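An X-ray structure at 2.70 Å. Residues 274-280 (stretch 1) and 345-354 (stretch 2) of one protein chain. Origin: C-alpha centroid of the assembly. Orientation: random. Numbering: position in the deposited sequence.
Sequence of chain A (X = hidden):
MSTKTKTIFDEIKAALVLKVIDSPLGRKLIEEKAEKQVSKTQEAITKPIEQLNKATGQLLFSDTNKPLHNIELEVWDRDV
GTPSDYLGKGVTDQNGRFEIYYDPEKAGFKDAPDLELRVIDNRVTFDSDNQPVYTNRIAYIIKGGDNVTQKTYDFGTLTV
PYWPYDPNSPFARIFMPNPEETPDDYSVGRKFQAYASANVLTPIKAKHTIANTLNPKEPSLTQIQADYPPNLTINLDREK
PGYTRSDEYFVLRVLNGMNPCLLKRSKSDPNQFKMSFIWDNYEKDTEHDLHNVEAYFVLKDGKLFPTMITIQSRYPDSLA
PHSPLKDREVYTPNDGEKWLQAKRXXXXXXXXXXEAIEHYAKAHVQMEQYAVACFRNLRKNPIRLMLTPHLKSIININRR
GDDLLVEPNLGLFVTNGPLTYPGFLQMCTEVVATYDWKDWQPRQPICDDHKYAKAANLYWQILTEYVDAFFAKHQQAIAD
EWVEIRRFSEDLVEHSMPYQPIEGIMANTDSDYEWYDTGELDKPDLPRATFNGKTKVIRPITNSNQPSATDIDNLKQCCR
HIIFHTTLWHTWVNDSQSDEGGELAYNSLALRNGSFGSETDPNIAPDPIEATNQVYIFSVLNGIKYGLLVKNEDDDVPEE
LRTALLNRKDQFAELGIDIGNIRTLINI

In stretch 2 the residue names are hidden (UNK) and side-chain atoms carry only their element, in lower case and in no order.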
# COMPACT_ATOMS: atom_id res chain seq x y z
N LYS A 274 4.14 -19.23 -21.02
CA LYS A 274 3.40 -19.90 -19.96
C LYS A 274 3.40 -19.09 -18.67
O LYS A 274 4.21 -18.18 -18.49
CB LYS A 274 3.98 -21.29 -19.68
CG LYS A 274 5.33 -21.27 -18.98
CD LYS A 274 5.76 -22.66 -18.57
CE LYS A 274 4.82 -23.25 -17.54
NZ LYS A 274 5.37 -24.52 -16.97
N MET A 275 2.45 -19.42 -17.80
CA MET A 275 2.40 -18.84 -16.46
C MET A 275 2.09 -19.94 -15.44
O MET A 275 1.19 -20.76 -15.64
CB MET A 275 1.36 -17.72 -16.39
CG MET A 275 1.33 -16.97 -15.06
SD MET A 275 2.58 -15.67 -14.89
CE MET A 275 4.01 -16.60 -14.32
N SER A 276 2.86 -19.95 -14.36
CA SER A 276 2.78 -21.03 -13.39
C SER A 276 2.33 -20.53 -12.03
O SER A 276 2.87 -19.55 -11.50
CB SER A 276 4.15 -21.72 -13.25
OG SER A 276 4.64 -22.16 -14.50
N PHE A 277 1.35 -21.22 -11.46
CA PHE A 277 1.01 -21.03 -10.07
C PHE A 277 1.08 -22.36 -9.35
O PHE A 277 0.24 -23.25 -9.56
CB PHE A 277 -0.38 -20.40 -9.94
CG PHE A 277 -0.47 -19.01 -10.50
CD1 PHE A 277 0.30 -17.98 -9.96
CD2 PHE A 277 -1.31 -18.72 -11.57
CE1 PHE A 277 0.23 -16.71 -10.48
CE2 PHE A 277 -1.39 -17.45 -12.09
CZ PHE A 277 -0.62 -16.44 -11.54
N ILE A 278 2.11 -22.51 -8.51
CA ILE A 278 2.34 -23.73 -7.75
C ILE A 278 2.35 -23.43 -6.25
O ILE A 278 3.05 -22.53 -5.79
CB ILE A 278 3.67 -24.41 -8.15
CG1 ILE A 278 3.52 -25.11 -9.51
CG2 ILE A 278 4.08 -25.43 -7.11
CD1 ILE A 278 3.95 -24.26 -10.68
N TRP A 279 1.58 -24.21 -5.50
CA TRP A 279 1.34 -23.91 -4.09
C TRP A 279 1.92 -24.98 -3.17
O TRP A 279 1.55 -25.06 -2.00
CB TRP A 279 -0.17 -23.77 -3.84
CG TRP A 279 -0.85 -22.92 -4.87
CD1 TRP A 279 -1.37 -23.34 -6.06
CD2 TRP A 279 -1.08 -21.51 -4.81
NE1 TRP A 279 -1.91 -22.27 -6.75
CE2 TRP A 279 -1.74 -21.14 -5.99
CE3 TRP A 279 -0.78 -20.52 -3.86
CZ2 TRP A 279 -2.11 -19.82 -6.26
CZ3 TRP A 279 -1.15 -19.21 -4.13
CH2 TRP A 279 -1.81 -18.88 -5.32
N ASP A 280 2.84 -25.78 -3.70
CA ASP A 280 3.45 -26.87 -2.92
C ASP A 280 4.09 -26.37 -1.62
O ASP A 280 4.24 -27.12 -0.66
CB ASP A 280 4.49 -27.61 -3.76
CG ASP A 280 3.88 -28.30 -4.96
OD1 ASP A 280 4.61 -28.54 -5.95
OD2 ASP A 280 2.67 -28.61 -4.92
N UNK A 345 -10.59 -21.93 -13.02
CA UNK A 345 -9.65 -22.33 -11.96
C UNK A 345 -8.37 -21.49 -12.03
O UNK A 345 -7.91 -20.95 -11.01
c UNK A 345 -8.12 -24.14 -11.14
c UNK A 345 -10.49 -24.68 -11.66
c UNK A 345 -10.20 -26.16 -11.59
c UNK A 345 -9.29 -23.82 -12.06
N UNK A 346 -7.80 -21.37 -13.23
CA UNK A 346 -6.67 -20.49 -13.44
C UNK A 346 -6.98 -19.09 -12.96
O UNK A 346 -6.17 -18.48 -12.26
c UNK A 346 -5.19 -18.25 -15.49
c UNK A 346 -2.81 -18.00 -15.62
c UNK A 346 -6.26 -20.44 -14.91
c UNK A 346 -4.07 -17.46 -15.72
c UNK A 346 -3.78 -20.12 -15.07
c UNK A 346 -2.66 -19.33 -15.29
c UNK A 346 -5.05 -19.58 -15.17
N UNK A 347 -8.15 -18.57 -13.34
CA UNK A 347 -8.55 -17.22 -12.95
C UNK A 347 -8.53 -17.03 -11.44
O UNK A 347 -8.10 -15.99 -10.94
n UNK A 347 -12.17 -17.22 -17.30
c UNK A 347 -9.98 -16.32 -14.86
n UNK A 347 -12.43 -16.59 -15.10
n UNK A 347 -13.85 -18.15 -16.03
c UNK A 347 -11.31 -15.65 -15.13
c UNK A 347 -12.82 -17.32 -16.14
c UNK A 347 -9.95 -16.90 -13.47
N UNK A 348 -8.98 -18.04 -10.71
CA UNK A 348 -9.05 -17.95 -9.25
C UNK A 348 -7.66 -18.00 -8.63
O UNK A 348 -7.35 -17.26 -7.69
c UNK A 348 -9.91 -19.07 -8.66
o UNK A 348 -9.40 -20.34 -9.08
c UNK A 348 -11.35 -18.93 -9.11
N UNK A 349 -6.81 -18.88 -9.16
CA UNK A 349 -5.43 -18.92 -8.68
C UNK A 349 -4.75 -17.57 -8.93
O UNK A 349 -4.00 -17.06 -8.09
c UNK A 349 -4.65 -20.05 -9.34
N UNK A 350 -5.06 -16.98 -10.08
CA UNK A 350 -4.49 -15.70 -10.47
C UNK A 350 -5.03 -14.56 -9.62
O UNK A 350 -4.35 -13.56 -9.40
c UNK A 350 -4.74 -15.43 -11.94
N UNK A 351 -6.26 -14.72 -9.13
CA UNK A 351 -6.88 -13.66 -8.33
C UNK A 351 -6.33 -13.69 -6.91
O UNK A 351 -6.00 -12.65 -6.34
c UNK A 351 -9.13 -12.61 -7.67
c UNK A 351 -10.51 -12.99 -7.17
c UNK A 351 -8.40 -13.79 -8.32
c UNK A 351 -9.22 -11.46 -8.64
N UNK A 352 -6.24 -14.89 -6.33
CA UNK A 352 -5.67 -15.00 -5.00
C UNK A 352 -4.20 -14.59 -5.00
O UNK A 352 -3.76 -13.84 -4.12
c UNK A 352 -3.40 -17.63 -1.80
c UNK A 352 -4.03 -17.45 -3.01
c UNK A 352 -5.13 -16.62 -3.12
c UNK A 352 -3.86 -16.96 -0.67
c UNK A 352 -5.82 -16.42 -4.44
c UNK A 352 -5.58 -15.95 -1.99
c UNK A 352 -4.95 -16.12 -0.77
N UNK A 353 -3.44 -15.08 -5.98
CA UNK A 353 -2.05 -14.68 -6.11
C UNK A 353 -1.94 -13.17 -6.30
O UNK A 353 -1.07 -12.52 -5.72
o UNK A 353 0.93 -15.36 -6.78
c UNK A 353 0.04 -14.92 -7.52
c UNK A 353 -1.38 -15.39 -7.29
o UNK A 353 0.27 -14.10 -8.44
N UNK A 354 -2.84 -12.63 -7.11
CA UNK A 354 -2.87 -11.21 -7.39
C UNK A 354 -3.11 -10.38 -6.14
O UNK A 354 -2.49 -9.34 -5.96

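Position 345 has four side-chain carbons, forked at the first, CB, with one arm two carbons long; together these identify Ile 345, which is out of reach of stretch 1.

Position 346 has one carbon followed by a ring of six carbons and no oxygen, hence Phe 346. Its CA-to-CB bond points sideways, but chi1 is t and the ring end comes nearer: CZ lies 3.8 Å from CE2 of Phe 277 and 4.2 Å from CB of Met 275. The Phe 277 and Phe 346 ring planes meet obliquely, at 49° with centroids 5.6 Å apart.

Position 347 carries three carbons, a nitrogen, then a carbon bearing two more nitrogens. This guanidinium defines Arg 347, whose CA-to-CB bond points away from stretch 1 and whose side chain makes no contact with it.

At position 348 one carbon bears an oxygen and a carbon, as in a threonine. OG1 of Thr 348 donates to O of Ile 345 at 2.5 Å, and the residue makes no contact with stretch 1.

Position 349 has a single carbon, pointing toward stretch 1, so it is Ala 349. Its CB is 4.0 Å from CZ2 of Trp 279 and 4.2 Å from CD2 of Phe 277; the small side chain thus touches both rings. CA of Ala 349 is 6.9 Å from CA of Phe 277, the nearest such pair across the stretches.

Position 350 also has one carbon, directed sideways, and is Ala 350; its CB lies 3.9 Å from CE2 of Phe 277.

Position 351 has four carbons forked at the second, the pattern of Leu 351, out of reach of stretch 1.

Position 352 again shows one carbon and a six-carbon ring, giving Phe 352. Its CD2 is 3.5 Å from CH2 of Trp 279, which lies at the edge of the Phe 352 ring; the two six-membered rings are oblique, with planes at 41°.

Position 353 has two carbons, the second carrying two oxygens: the short carboxylate of Asp 353. OD1 of Asp 353 approaches CE1 of Phe 277 at 3.3 Å, and this oxygen is hydrogen-bonded elsewhere in the structure.

Position 354 has no side-chain atoms and is Gly 354.

The contact works by packing, without a hydrogen bond between the stretches. Phe 277 and Trp 279, both directed toward the helix, meet at Ala 349, where the backbone carbonyl carbon lies over one face of the Phe 277 ring. The strand and helix axes cross at 68°, and 377 Å² is buried.

Stretch 2, residues 345-354: IFRTAALFDG
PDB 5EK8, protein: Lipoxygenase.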